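Local coordinates for centrosomal protein 120 (Oreochromis niloticus, PDB 6EWH) that is a centrosomal protein that probably acts in centriole and cilium assembly, represented here by its second C2 domain, at residues Val35-Ala40 with Pro170-Ala175; Phe62-Leu67 with Pro108-His113; Gly122-Ser127 with Ser147-Gln152. The protein carries 1 engineered substitution. All coordinates share one frame; numbering follows the deposited sequence. Where two conformers were deposited one is given.

Contact 1. Residues Val35-Ala40 with Pro170-Ala175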
ATOM      1  N   VAL A  35      -1.562  -2.384  -5.418  1.00 19.69           N
ATOM      2  CA  VAL A  35      -1.916  -2.098  -4.029  1.00 20.51           C
ATOM      3  C   VAL A  35      -3.353  -1.597  -4.029  1.00 20.26           C
ATOM      4  O   VAL A  35      -3.691  -0.674  -4.780  1.00 21.18           O
ATOM      5  CB  VAL A  35      -1.001  -1.017  -3.437  1.00 19.70           C
ATOM      6  CG1 VAL A  35      -1.419  -0.703  -1.987  1.00 21.55           C
ATOM      7  CG2 VAL A  35       0.448  -1.459  -3.488  1.00 21.77           C
ATOM      8  N   THR A  36      -4.197  -2.196  -3.193  1.00 20.79           N
ATOM      9  CA  THR A  36      -5.593  -1.784  -3.078  1.00 20.64           C
ATOM     10  C   THR A  36      -5.861  -1.390  -1.635  1.00 21.73           C
ATOM     11  O   THR A  36      -5.607  -2.176  -0.711  1.00 23.72           O
ATOM     12  CB  THR A  36      -6.549  -2.905  -3.487  1.00 22.25           C
ATOM     13  OG1 THR A  36      -6.269  -3.320  -4.818  1.00 23.76           O
ATOM     14  CG2 THR A  36      -8.006  -2.415  -3.384  1.00 24.77           C
ATOM     15  N   VAL A  37      -6.356  -0.176  -1.446  1.00 20.51           N
ATOM     16  CA  VAL A  37      -6.866   0.263  -0.151  0.61 21.04           C
ATOM     17  C   VAL A  37      -8.375   0.059  -0.163  1.00 22.53           C
ATOM     18  O   VAL A  37      -9.096   0.653  -0.975  1.00 23.01           O
ATOM     19  CB  VAL A  37      -6.453   1.706   0.184  0.61 22.14           C
ATOM     20  CG1 VAL A  37      -4.929   1.801   0.287  0.61 25.51           C
ATOM     21  CG2 VAL A  37      -6.995   2.727  -0.833  0.61 23.91           C
ATOM     22  N   ALA A  38      -8.851  -0.825   0.709  1.00 24.77           N
ATOM     23  CA  ALA A  38     -10.210  -1.356   0.619  1.00 28.89           C
ATOM     24  C   ALA A  38     -11.214  -0.740   1.588  1.00 23.57           C
ATOM     25  O   ALA A  38     -12.381  -0.549   1.215  1.00 27.87           O
ATOM     26  CB  ALA A  38     -10.186  -2.880   0.792  1.00 29.75           C
ATOM     27  N   PHE A  39     -10.808  -0.434   2.820  1.00 23.35           N
ATOM     28  CA  PHE A  39     -11.722   0.071   3.842  1.00 24.62           C
ATOM     29  C   PHE A  39     -10.872   0.523   5.022  1.00 27.40           C
ATOM     30  O   PHE A  39      -9.670   0.249   5.079  1.00 24.68           O
ATOM     31  CB  PHE A  39     -12.708  -1.006   4.306  1.00 28.77           C
ATOM     32  CG  PHE A  39     -12.058  -2.139   5.055  1.00 31.52           C
ATOM     33  CD1 PHE A  39     -11.589  -3.255   4.386  1.00 31.70           C
ATOM     34  CD2 PHE A  39     -11.925  -2.091   6.438  1.00 46.59           C
ATOM     35  CE1 PHE A  39     -10.995  -4.300   5.074  1.00 36.31           C
ATOM     36  CE2 PHE A  39     -11.322  -3.125   7.127  1.00 49.57           C
ATOM     37  CZ  PHE A  39     -10.859  -4.231   6.444  1.00 43.22           C
ATOM     38  N   ALA A  40     -11.514   1.204   5.977  1.00 24.63           N
ATOM     39  CA  ALA A  40     -10.820   1.627   7.185  1.00 23.50           C
ATOM     40  C   ALA A  40     -11.828   1.752   8.314  1.00 26.75           C
ATOM     41  O   ALA A  40     -13.025   1.934   8.083  1.00 28.61           O
ATOM     42  CB  ALA A  40     -10.115   2.971   6.991  1.00 24.17           C
ATOM     43  N   PRO A 170      -6.982   2.095  14.913  1.00 30.21           N
ATOM     44  CA  PRO A 170      -7.193   2.478  13.513  1.00 26.18           C
ATOM     45  C   PRO A 170      -6.655   1.405  12.587  1.00 30.87           C
ATOM     46  O   PRO A 170      -5.514   0.962  12.712  1.00 27.22           O
ATOM     47  CB  PRO A 170      -6.393   3.775  13.369  1.00 26.01           C
ATOM     48  CG  PRO A 170      -6.163   4.257  14.723  1.00 32.46           C
ATOM     49  CD  PRO A 170      -6.097   3.060  15.595  1.00 33.39           C
ATOM     50  N   THR A 171      -7.482   1.006  11.636  1.00 25.49           N
ATOM     51  CA  THR A 171      -7.213  -0.149  10.809  0.85 24.20           C
ATOM     52  C   THR A 171      -7.469   0.226   9.356  1.00 23.07           C
ATOM     53  O   THR A 171      -8.426   0.951   9.069  1.00 25.92           O
ATOM     54  CB  THR A 171      -8.171  -1.255  11.247  0.85 28.75           C
ATOM     55  OG1 THR A 171      -7.937  -1.549  12.635  0.85 29.56           O
ATOM     56  CG2 THR A 171      -7.986  -2.490  10.426  0.85 25.87           C
ATOM     57  N   LEU A 172      -6.615  -0.271   8.466  1.00 23.14           N
ATOM     58  CA  LEU A 172      -6.758  -0.062   7.022  1.00 22.97           C
ATOM     59  C   LEU A 172      -6.697  -1.417   6.337  1.00 24.34           C
ATOM     60  O   LEU A 172      -5.702  -2.136   6.471  1.00 25.90           O
ATOM     61  CB  LEU A 172      -5.618   0.818   6.505  1.00 24.56           C
ATOM     62  CG  LEU A 172      -5.676   1.169   5.015  1.00 24.41           C
ATOM     63  CD1 LEU A 172      -6.916   1.998   4.745  1.00 29.04           C
ATOM     64  CD2 LEU A 172      -4.437   1.921   4.596  1.00 28.42           C
ATOM     65  N   GLY A 173      -7.749  -1.768   5.605  1.00 22.29           N
ATOM     66  CA  GLY A 173      -7.716  -2.984   4.815  1.00 25.82           C
ATOM     67  C   GLY A 173      -6.922  -2.782   3.535  1.00 23.95           C
ATOM     68  O   GLY A 173      -7.238  -1.880   2.755  1.00 23.56           O
ATOM     69  N   VAL A 174      -5.860  -3.564   3.340  1.00 21.21           N
ATOM     70  CA  VAL A 174      -4.999  -3.444   2.162  1.00 22.75           C
ATOM     71  C   VAL A 174      -4.816  -4.813   1.527  1.00 22.42           C
ATOM     72  O   VAL A 174      -4.622  -5.812   2.226  1.00 24.46           O
ATOM     73  CB  VAL A 174      -3.624  -2.861   2.533  1.00 23.94           C
ATOM     74  CG1 VAL A 174      -2.758  -2.662   1.290  1.00 25.75           C
ATOM     75  CG2 VAL A 174      -3.768  -1.555   3.294  1.00 24.66           C
ATOM     76  N   ALA A 175      -4.821  -4.851   0.198  1.00 22.11           N
ATOM     77  CA  ALA A 175      -4.429  -6.039  -0.540  1.00 23.64           C
ATOM     78  C   ALA A 175      -3.292  -5.664  -1.473  1.00 21.70           C
ATOM     79  O   ALA A 175      -3.403  -4.697  -2.233  1.00 23.44           O
ATOM     80  CB  ALA A 175      -5.599  -6.580  -1.366  1.00 25.82           C
TER
HETATM   81  O   HOH W   1      -4.023  -4.914  -5.134  1.00 27.11           O

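Contact 2. Residues Phe62-Leu67 with Pro108-His113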
ATOM      1  N   PHE A  62      -4.991   8.692   1.267  1.00 20.89           N
ATOM      2  CA  PHE A  62      -3.845   7.828   1.525  1.00 23.38           C
ATOM      3  C   PHE A  62      -2.716   8.120   0.552  1.00 21.48           C
ATOM      4  O   PHE A  62      -2.943   8.424  -0.625  1.00 23.76           O
ATOM      5  CB  PHE A  62      -4.240   6.348   1.470  1.00 23.17           C
ATOM      6  CG  PHE A  62      -5.303   6.001   2.468  1.00 21.41           C
ATOM      7  CD1 PHE A  62      -4.983   5.821   3.807  1.00 21.66           C
ATOM      8  CD2 PHE A  62      -6.629   5.913   2.074  1.00 23.93           C
ATOM      9  CE1 PHE A  62      -5.975   5.537   4.737  1.00 27.22           C
ATOM     10  CE2 PHE A  62      -7.623   5.628   2.994  1.00 25.91           C
ATOM     11  CZ  PHE A  62      -7.298   5.438   4.328  1.00 25.39           C
ATOM     12  N   TYR A  63      -1.486   8.029   1.062  1.00 21.43           N
ATOM     13  CA  TYR A  63      -0.290   8.211   0.259  1.00 22.47           C
ATOM     14  C   TYR A  63       0.636   7.023   0.451  1.00 23.35           C
ATOM     15  O   TYR A  63       0.819   6.542   1.577  1.00 23.35           O
ATOM     16  CB  TYR A  63       0.482   9.492   0.652  1.00 25.07           C
ATOM     17  CG  TYR A  63       1.904   9.445   0.154  1.00 23.95           C
ATOM     18  CD1 TYR A  63       2.198   9.759  -1.168  1.00 27.60           C
ATOM     19  CD2 TYR A  63       2.948   9.030   0.984  1.00 24.30           C
ATOM     20  CE1 TYR A  63       3.484   9.683  -1.657  1.00 29.90           C
ATOM     21  CE2 TYR A  63       4.247   8.943   0.492  1.00 24.23           C
ATOM     22  CZ  TYR A  63       4.504   9.277  -0.824  1.00 29.17           C
ATOM     23  OH  TYR A  63       5.782   9.212  -1.325  1.00 34.25           O
ATOM     24  N   TYR A  64       1.257   6.574  -0.637  1.00 23.05           N
ATOM     25  CA  TYR A  64       2.374   5.652  -0.522  1.00 24.46           C
ATOM     26  C   TYR A  64       3.247   5.757  -1.753  1.00 23.11           C
ATOM     27  O   TYR A  64       2.819   6.240  -2.805  1.00 25.17           O
ATOM     28  CB  TYR A  64       1.928   4.207  -0.299  1.00 23.41           C
ATOM     29  CG  TYR A  64       0.929   3.687  -1.302  1.00 22.27           C
ATOM     30  CD1 TYR A  64      -0.430   3.856  -1.088  1.00 23.08           C
ATOM     31  CD2 TYR A  64       1.343   2.994  -2.437  1.00 26.52           C
ATOM     32  CE1 TYR A  64      -1.363   3.366  -2.004  1.00 23.19           C
ATOM     33  CE2 TYR A  64       0.432   2.496  -3.332  1.00 22.63           C
ATOM     34  CZ  TYR A  64      -0.914   2.679  -3.121  1.00 22.64           C
ATOM     35  OH  TYR A  64      -1.831   2.196  -4.024  1.00 23.41           O
ATOM     36  N   SER A  65       4.487   5.303  -1.599  1.00 24.34           N
ATOM     37  CA  SER A  65       5.440   5.219  -2.691  1.00 24.20           C
ATOM     38  C   SER A  65       5.531   3.760  -3.127  1.00 26.42           C
ATOM     39  O   SER A  65       5.885   2.894  -2.324  1.00 32.22           O
ATOM     40  CB  SER A  65       6.803   5.711  -2.207  1.00 30.21           C
ATOM     41  OG  SER A  65       7.746   5.664  -3.254  1.00 33.44           O
ATOM     42  N   LEU A  66       5.200   3.492  -4.390  1.00 26.63           N
ATOM     43  CA  LEU A  66       5.242   2.139  -4.940  1.00 28.93           C
ATOM     44  C   LEU A  66       6.332   2.112  -6.001  1.00 25.29           C
ATOM     45  O   LEU A  66       6.179   2.715  -7.068  1.00 26.68           O
ATOM     46  CB  LEU A  66       3.883   1.740  -5.520  1.00 29.04           C
ATOM     47  CG  LEU A  66       3.795   0.328  -6.127  1.00 29.46           C
ATOM     48  CD1 LEU A  66       4.041  -0.747  -5.093  1.00 31.17           C
ATOM     49  CD2 LEU A  66       2.448   0.122  -6.773  1.00 31.63           C
ATOM     50  N   LEU A  67       7.434   1.437  -5.688  1.00 29.79           N
ATOM     51  CA  LEU A  67       8.620   1.394  -6.547  1.00 31.08           C
ATOM     52  C   LEU A  67       9.021   2.786  -7.044  1.00 33.37           C
ATOM     53  O   LEU A  67       9.278   3.006  -8.230  1.00 32.39           O
ATOM     54  CB  LEU A  67       8.454   0.405  -7.702  1.00 33.53           C
ATOM     55  CG  LEU A  67       8.194  -1.051  -7.313  1.00 39.47           C
ATOM     56  CD1 LEU A  67       8.222  -1.940  -8.546  1.00 41.47           C
ATOM     57  CD2 LEU A  67       9.179  -1.536  -6.274  1.00 52.20           C
ATOM     58  N   PRO A 108      12.109  -2.978   1.206  1.00 33.84           N
ATOM     59  CA  PRO A 108      11.545  -2.555   2.489  1.00 37.78           C
ATOM     60  C   PRO A 108      10.032  -2.516   2.382  1.00 29.66           C
ATOM     61  O   PRO A 108       9.458  -2.491   1.291  1.00 33.72           O
ATOM     62  CB  PRO A 108      12.110  -1.144   2.671  1.00 42.34           C
ATOM     63  CG  PRO A 108      12.304  -0.656   1.282  1.00 46.91           C
ATOM     64  CD  PRO A 108      12.728  -1.855   0.480  1.00 40.56           C
ATOM     65  N   SER A 109       9.381  -2.532   3.537  1.00 35.27           N
ATOM     66  CA  SER A 109       7.926  -2.528   3.531  1.00 30.25           C
ATOM     67  C   SER A 109       7.375  -1.262   2.886  1.00 30.70           C
ATOM     68  O   SER A 109       7.986  -0.189   2.907  1.00 32.20           O
ATOM     69  CB  SER A 109       7.373  -2.678   4.950  1.00 37.17           C
ATOM     70  OG  SER A 109       7.506  -4.016   5.403  1.00 39.62           O
ATOM     71  N   LEU A 110       6.216  -1.422   2.265  1.00 28.26           N
ATOM     72  CA  LEU A 110       5.452  -0.281   1.800  0.60 29.94           C
ATOM     73  C   LEU A 110       4.902   0.449   3.020  1.00 27.91           C
ATOM     74  O   LEU A 110       4.378  -0.180   3.940  1.00 35.93           O
ATOM     75  CB  LEU A 110       4.311  -0.818   0.941  0.60 32.96           C
ATOM     76  CG  LEU A 110       3.366   0.104   0.196  0.60 32.96           C
ATOM     77  CD1 LEU A 110       4.107   0.754  -0.941  0.60 35.86           C
ATOM     78  CD2 LEU A 110       2.218  -0.734  -0.325  0.60 30.94           C
ATOM     79  N   GLN A 111       5.046   1.773   3.045  1.00 27.67           N
ATOM     80  CA  GLN A 111       4.510   2.586   4.131  0.51 30.08           C
ATOM     81  C   GLN A 111       3.330   3.390   3.603  1.00 24.89           C
ATOM     82  O   GLN A 111       3.493   4.319   2.809  1.00 29.15           O
ATOM     83  CB  GLN A 111       5.576   3.481   4.755  0.51 33.78           C
ATOM     84  CG  GLN A 111       6.426   2.757   5.789  0.51 42.79           C
ATOM     85  CD  GLN A 111       7.441   3.665   6.456  0.51 45.92           C
ATOM     86  OE1 GLN A 111       8.012   4.551   5.819  0.51 45.01           O
ATOM     87  NE2 GLN A 111       7.668   3.450   7.746  0.51 48.18           N
ATOM     88  N   ILE A 112       2.132   3.029   4.048  1.00 23.72           N
ATOM     89  CA  ILE A 112       0.919   3.715   3.603  1.00 21.62           C
ATOM     90  C   ILE A 112       0.520   4.706   4.684  1.00 23.46           C
ATOM     91  O   ILE A 112       0.341   4.324   5.845  1.00 25.06           O
ATOM     92  CB  ILE A 112      -0.212   2.727   3.305  1.00 22.88           C
ATOM     93  CG1 ILE A 112       0.221   1.758   2.197  1.00 23.84           C
ATOM     94  CG2 ILE A 112      -1.484   3.495   2.937  1.00 23.16           C
ATOM     95  CD1 ILE A 112      -0.774   0.647   1.955  1.00 26.35           C
ATOM     96  N   HIS A 113       0.377   5.971   4.304  1.00 21.72           N
ATOM     97  CA  HIS A 113       0.094   7.054   5.235  1.00 24.12           C
ATOM     98  C   HIS A 113      -1.340   7.518   5.062  1.00 24.12           C
ATOM     99  O   HIS A 113      -1.812   7.694   3.934  1.00 25.05           O
ATOM    100  CB  HIS A 113       1.005   8.249   4.949  1.00 23.60           C
ATOM    101  CG  HIS A 113       2.431   8.027   5.335  1.00 24.34           C
ATOM    102  ND1 HIS A 113       2.997   8.611   6.449  1.00 26.05           N
ATOM    103  CD2 HIS A 113       3.403   7.272   4.769  1.00 26.44           C
ATOM    104  CE1 HIS A 113       4.259   8.231   6.546  1.00 31.62           C
ATOM    105  NE2 HIS A 113       4.529   7.415   5.542  1.00 28.13           N
TER
HETATM  106  O   HOH W   2       5.445   5.063   1.223  1.00 28.99           O
HETATM  107  O   HOH W   3       6.297   2.747   0.445  1.00 39.93           O

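Contact 3. Residues Gly122-Ser127 with Ser147-Gln152. Engineered in segment 147-152: S147 (natural residue Gly).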
ATOM      1  N   GLY A 122      -0.796   9.135  10.365  1.00 28.09           N
ATOM      2  CA  GLY A 122      -0.452   7.804  10.800  1.00 27.05           C
ATOM      3  C   GLY A 122      -0.031   6.989   9.607  1.00 26.87           C
ATOM      4  O   GLY A 122      -0.329   7.362   8.468  1.00 25.45           O
ATOM      5  N   SER A 123       0.675   5.890   9.844  1.00 27.02           N
ATOM      6  CA  SER A 123       1.120   5.061   8.742  1.00 26.47           C
ATOM      7  C   SER A 123       1.104   3.603   9.165  1.00 25.10           C
ATOM      8  O   SER A 123       1.049   3.269  10.351  1.00 26.53           O
ATOM      9  CB  SER A 123       2.508   5.477   8.243  1.00 30.33           C
ATOM     10  OG  SER A 123       3.487   5.223   9.235  1.00 32.67           O
ATOM     11  N   THR A 124       1.157   2.729   8.177  1.00 26.78           N
ATOM     12  CA  THR A 124       1.234   1.309   8.465  1.00 27.63           C
ATOM     13  C   THR A 124       2.210   0.669   7.490  1.00 26.67           C
ATOM     14  O   THR A 124       2.381   1.138   6.362  1.00 27.19           O
ATOM     15  CB  THR A 124      -0.158   0.646   8.430  1.00 28.77           C
ATOM     16  OG1 THR A 124      -0.074  -0.677   8.975  1.00 31.58           O
ATOM     17  CG2 THR A 124      -0.698   0.569   7.003  1.00 28.48           C
ATOM     18  N   ASP A 125       2.869  -0.388   7.952  1.00 30.11           N
ATOM     19  CA  ASP A 125       3.865  -1.112   7.175  1.00 26.53           C
ATOM     20  C   ASP A 125       3.207  -2.304   6.502  1.00 28.79           C
ATOM     21  O   ASP A 125       2.601  -3.144   7.178  1.00 28.64           O
ATOM     22  CB  ASP A 125       4.946  -1.666   8.109  1.00 31.42           C
ATOM     23  CG  ASP A 125       6.021  -0.663   8.424  1.00 50.87           C
ATOM     24  OD1 ASP A 125       5.716   0.541   8.486  1.00 55.51           O
ATOM     25  OD2 ASP A 125       7.182  -1.088   8.605  1.00 60.21           O
ATOM     26  N   VAL A 126       3.364  -2.402   5.183  1.00 27.19           N
ATOM     27  CA  VAL A 126       2.826  -3.514   4.408  1.00 29.35           C
ATOM     28  C   VAL A 126       3.994  -4.227   3.742  1.00 27.15           C
ATOM     29  O   VAL A 126       4.693  -3.644   2.905  1.00 33.40           O
ATOM     30  CB  VAL A 126       1.801  -3.037   3.373  1.00 31.15           C
ATOM     31  CG1 VAL A 126       1.264  -4.217   2.606  1.00 35.92           C
ATOM     32  CG2 VAL A 126       0.667  -2.290   4.076  1.00 33.66           C
ATOM     33  N   SER A 127       4.212  -5.479   4.111  1.00 27.71           N
ATOM     34  CA  SER A 127       5.413  -6.179   3.681  1.00 29.78           C
ATOM     35  C   SER A 127       5.296  -6.575   2.216  1.00 38.10           C
ATOM     36  O   SER A 127       4.334  -7.239   1.822  1.00 37.59           O
ATOM     37  CB  SER A 127       5.612  -7.422   4.535  1.00 32.89           C
ATOM     38  OG  SER A 127       6.741  -8.155   4.095  1.00 34.75           O
ATOM     39  N   SER A 147      -4.882  -8.031   4.285  1.00 25.76           N
ATOM     40  CA  SER A 147      -4.982  -8.022   5.736  1.00 29.18           C
ATOM     41  C   SER A 147      -5.534  -6.688   6.203  1.00 28.30           C
ATOM     42  O   SER A 147      -5.650  -5.725   5.441  1.00 26.23           O
ATOM     43  CB  SER A 147      -3.624  -8.313   6.387  1.00 37.16           C
ATOM     44  OG  SER A 147      -3.785  -8.624   7.760  1.00 49.02           O
ATOM     45  N   ALA A 148      -5.866  -6.648   7.486  1.00 29.74           N
ATOM     46  CA  ALA A 148      -6.245  -5.424   8.169  1.00 28.12           C
ATOM     47  C   ALA A 148      -5.001  -4.937   8.901  1.00 32.02           C
ATOM     48  O   ALA A 148      -4.541  -5.571   9.858  1.00 37.49           O
ATOM     49  CB  ALA A 148      -7.388  -5.711   9.140  1.00 30.00           C
ATOM     50  N   PHE A 149      -4.448  -3.828   8.441  1.00 26.81           N
ATOM     51  CA  PHE A 149      -3.205  -3.299   8.973  1.00 26.60           C
ATOM     52  C   PHE A 149      -3.493  -2.152   9.934  1.00 27.85           C
ATOM     53  O   PHE A 149      -4.418  -1.363   9.717  1.00 29.02           O
ATOM     54  CB  PHE A 149      -2.340  -2.823   7.806  1.00 28.63           C
ATOM     55  CG  PHE A 149      -1.838  -3.946   6.934  1.00 27.82           C
ATOM     56  CD1 PHE A 149      -0.674  -4.619   7.263  1.00 32.59           C
ATOM     57  CD2 PHE A 149      -2.533  -4.340   5.798  1.00 27.75           C
ATOM     58  CE1 PHE A 149      -0.198  -5.656   6.468  1.00 31.45           C
ATOM     59  CE2 PHE A 149      -2.064  -5.383   4.999  1.00 31.56           C
ATOM     60  CZ  PHE A 149      -0.900  -6.041   5.334  1.00 32.94           C
ATOM     61  N   ILE A 150      -2.721  -2.074  11.023  1.00 26.48           N
ATOM     62  CA  ILE A 150      -2.928  -1.049  12.039  1.00 25.63           C
ATOM     63  C   ILE A 150      -2.144   0.208  11.689  1.00 26.13           C
ATOM     64  O   ILE A 150      -0.935   0.151  11.437  1.00 29.00           O
ATOM     65  CB  ILE A 150      -2.524  -1.569  13.425  1.00 29.06           C
ATOM     66  CG1 ILE A 150      -3.222  -2.891  13.700  1.00 30.62           C
ATOM     67  CG2 ILE A 150      -2.846  -0.520  14.482  1.00 29.65           C
ATOM     68  CD1 ILE A 150      -4.713  -2.770  13.804  1.00 41.22           C
ATOM     69  N   LEU A 151      -2.824   1.353  11.703  1.00 25.78           N
ATOM     70  CA  LEU A 151      -2.180   2.640  11.485  1.00 24.94           C
ATOM     71  C   LEU A 151      -1.624   3.162  12.807  1.00 30.56           C
ATOM     72  O   LEU A 151      -2.335   3.194  13.815  1.00 34.23           O
ATOM     73  CB  LEU A 151      -3.168   3.644  10.894  1.00 25.30           C
ATOM     74  CG  LEU A 151      -3.530   3.381   9.422  1.00 22.92           C
ATOM     75  CD1 LEU A 151      -4.858   4.083   9.074  1.00 27.93           C
ATOM     76  CD2 LEU A 151      -2.421   3.848   8.494  1.00 27.68           C
ATOM     77  N   GLN A 152      -0.358   3.578  12.791  1.00 28.27           N
ATOM     78  CA  GLN A 152       0.321   4.091  13.976  1.00 32.08           C
ATOM     79  C   GLN A 152       0.553   5.582  13.826  1.00 28.71           C
ATOM     80  O   GLN A 152       1.118   6.013  12.811  1.00 28.84           O
ATOM     81  CB  GLN A 152       1.682   3.387  14.157  1.00 29.89           C
ATOM     82  CG  GLN A 152       1.588   1.898  14.446  1.00 36.58           C
ATOM     83  CD  GLN A 152       0.996   1.609  15.809  1.00 33.07           C
ATOM     84  OE1 GLN A 152       0.884   2.500  16.645  1.00 38.06           O
ATOM     85  NE2 GLN A 152       0.612   0.360  16.040  1.00 37.72           N
TER
HETATM   86  O   HOH W   4       3.188   6.825  11.653  1.00 43.81           O

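Contact 1. Residues Val35-Ala40 with Pro170-Ala175
T36 and A175 face each other as an antiparallel hydrogen-bonded pair, and both of their backbone groups are matched. T36 N gives its hydrogen to A175 O at 2.8 Å, and A175 N returns one to T36 O at 2.9 Å. A175 O has a second donor, a water at 3.0 Å that also meets T36 OG1; this hydroxyl has a further weak bond with R88 NE. On T36 O the second, softer contact is the CA-H of V174.

Further along, the strands fall out of step. A38 N donates to G173 O at 2.8 Å, while G173 N donates to the carbonyl of the next residue, F39 O. Two residues thus stand opposite one: a beta bulge, with A38 in the conformation usual for its first position (phi -102°, psi -38°). F39 holds CG between backbone N and carbonyl carbon (chi1 67°), and its ring lies with one face on G173 CA, 3.5 Å above the ring plane and toward the rim. The other side of the strand pair is greasy: L172 CD1 rests on A40 CB at 4.0 Å, and L172 and V174 reach I112 of the opposing sheet.

Chemically, the bulge lets G173 keep both its N and its O bonded, to F39 O and from A38 N, across the shift in register, and the missing side chain of G173 is what lets an aromatic ring settle directly on the main chain.

Contact 2. Residues Phe62-Leu67 with Pro108-His113
Y63 and H113 exchange two backbone hydrogen bonds, H113 N to Y63 O at 2.8 Å, nearly straight (174°), and Y63 N to H113 O at 2.9 Å. Two residues further along each strand, the same exchange would fall between S65 and Q111, but their CA atoms stand 7.4 Å apart and two waters fill in. One accepts from S65 N and donates to Q111 O at 2.6 Å; the other accepts from Q111 N and donates to S65 O at 2.8 Å.

The Y63 and H113 side chains lie side by side, H113 CD2 meeting Y63 CD2, at the edge of the tyrosine ring, at 4.2 Å. Their polar ends go elsewhere, Y63 OH to D70 and H113 ND1 to S120. On the buried side, Y64 runs alongside I112, Y64 CB 3.9 Å from I112 CG1. Its CG, between backbone N and carbonyl carbon (chi1 53°), comes up beside I112 CG1. F62 CB touches the other branch, I112 CG2, at 4.2 Å. L110 CD1 lies against Y64 CD2 and L66 CD1.

The chemistry implies a strand pair zipped at one end and splayed at the other, where waters join the backbones and L110 the side chains.

Contact 3. Residues Gly122-Ser127 with Ser147-Gln152
F149 packs against V126 and T124 of the other segment. The V126 and F149 side chains cross at about a right angle, with V126 CG2 over the centre of one ring face, 4.0 Å above the plane, while V126 CG1 reaches F149 CZ at 3.9 Å. The F149 CB presses on T124 OG1 at 3.3 Å. Two residues earlier, the engineered S147 (a glycine in the natural protein) pairs through its backbone with V174.

Next comes I150, which contributes its carbonyl. T124 OG1 donates to I150 O at 2.7 Å, well above the carbonyl plane, and having OG1 anti to the backbone N (chi1 -169°) directs the hydroxyl across the gap. T124 CG2 meanwhile lies between F149 CB and CD2 of L151. A valine in place of T124 would probably leave I150 O without this donor and cost the one side-chain hydrogen bond between the two segments.

L151 carries the walk onward, its CD2 lying 3.6 Å from S123 C. At Q152 the backbones finally pair: Q152 N donates to S123 O at 2.8 Å and S123 N to Q152 O at 3.0 Å. A water donates to Q152 O and also meets S123 OG, and G122, without a side chain, brings its CA close to the same carbonyl.

A single antiparallel bridge at one end, with side chains filling the widening wedge between strands of different sheets, is what closes this flank of the C2 beta sandwich.

Overall arrangement
Following the chain from the N terminus, strand 29-41 supplies the first half of contact 1 and waits until strand 171-180 arrives to close the longest loop. Inside it, contact 2 closes first, when strand 110-116 returns beside strand 60-66. Contact 3 then opens on strand 119-126, the next strand of that sheet, and closes at 147-152; contacts 2 and 3 are in series, both nested within contact 1. Contact 1 belongs to the mixed sheet and contact 2 to the four-stranded antiparallel one. The two sheets pack through V35 against Y64 and L172 against F62 and I112, while contact 3 joins their edges, with F149 O also receiving L172 N.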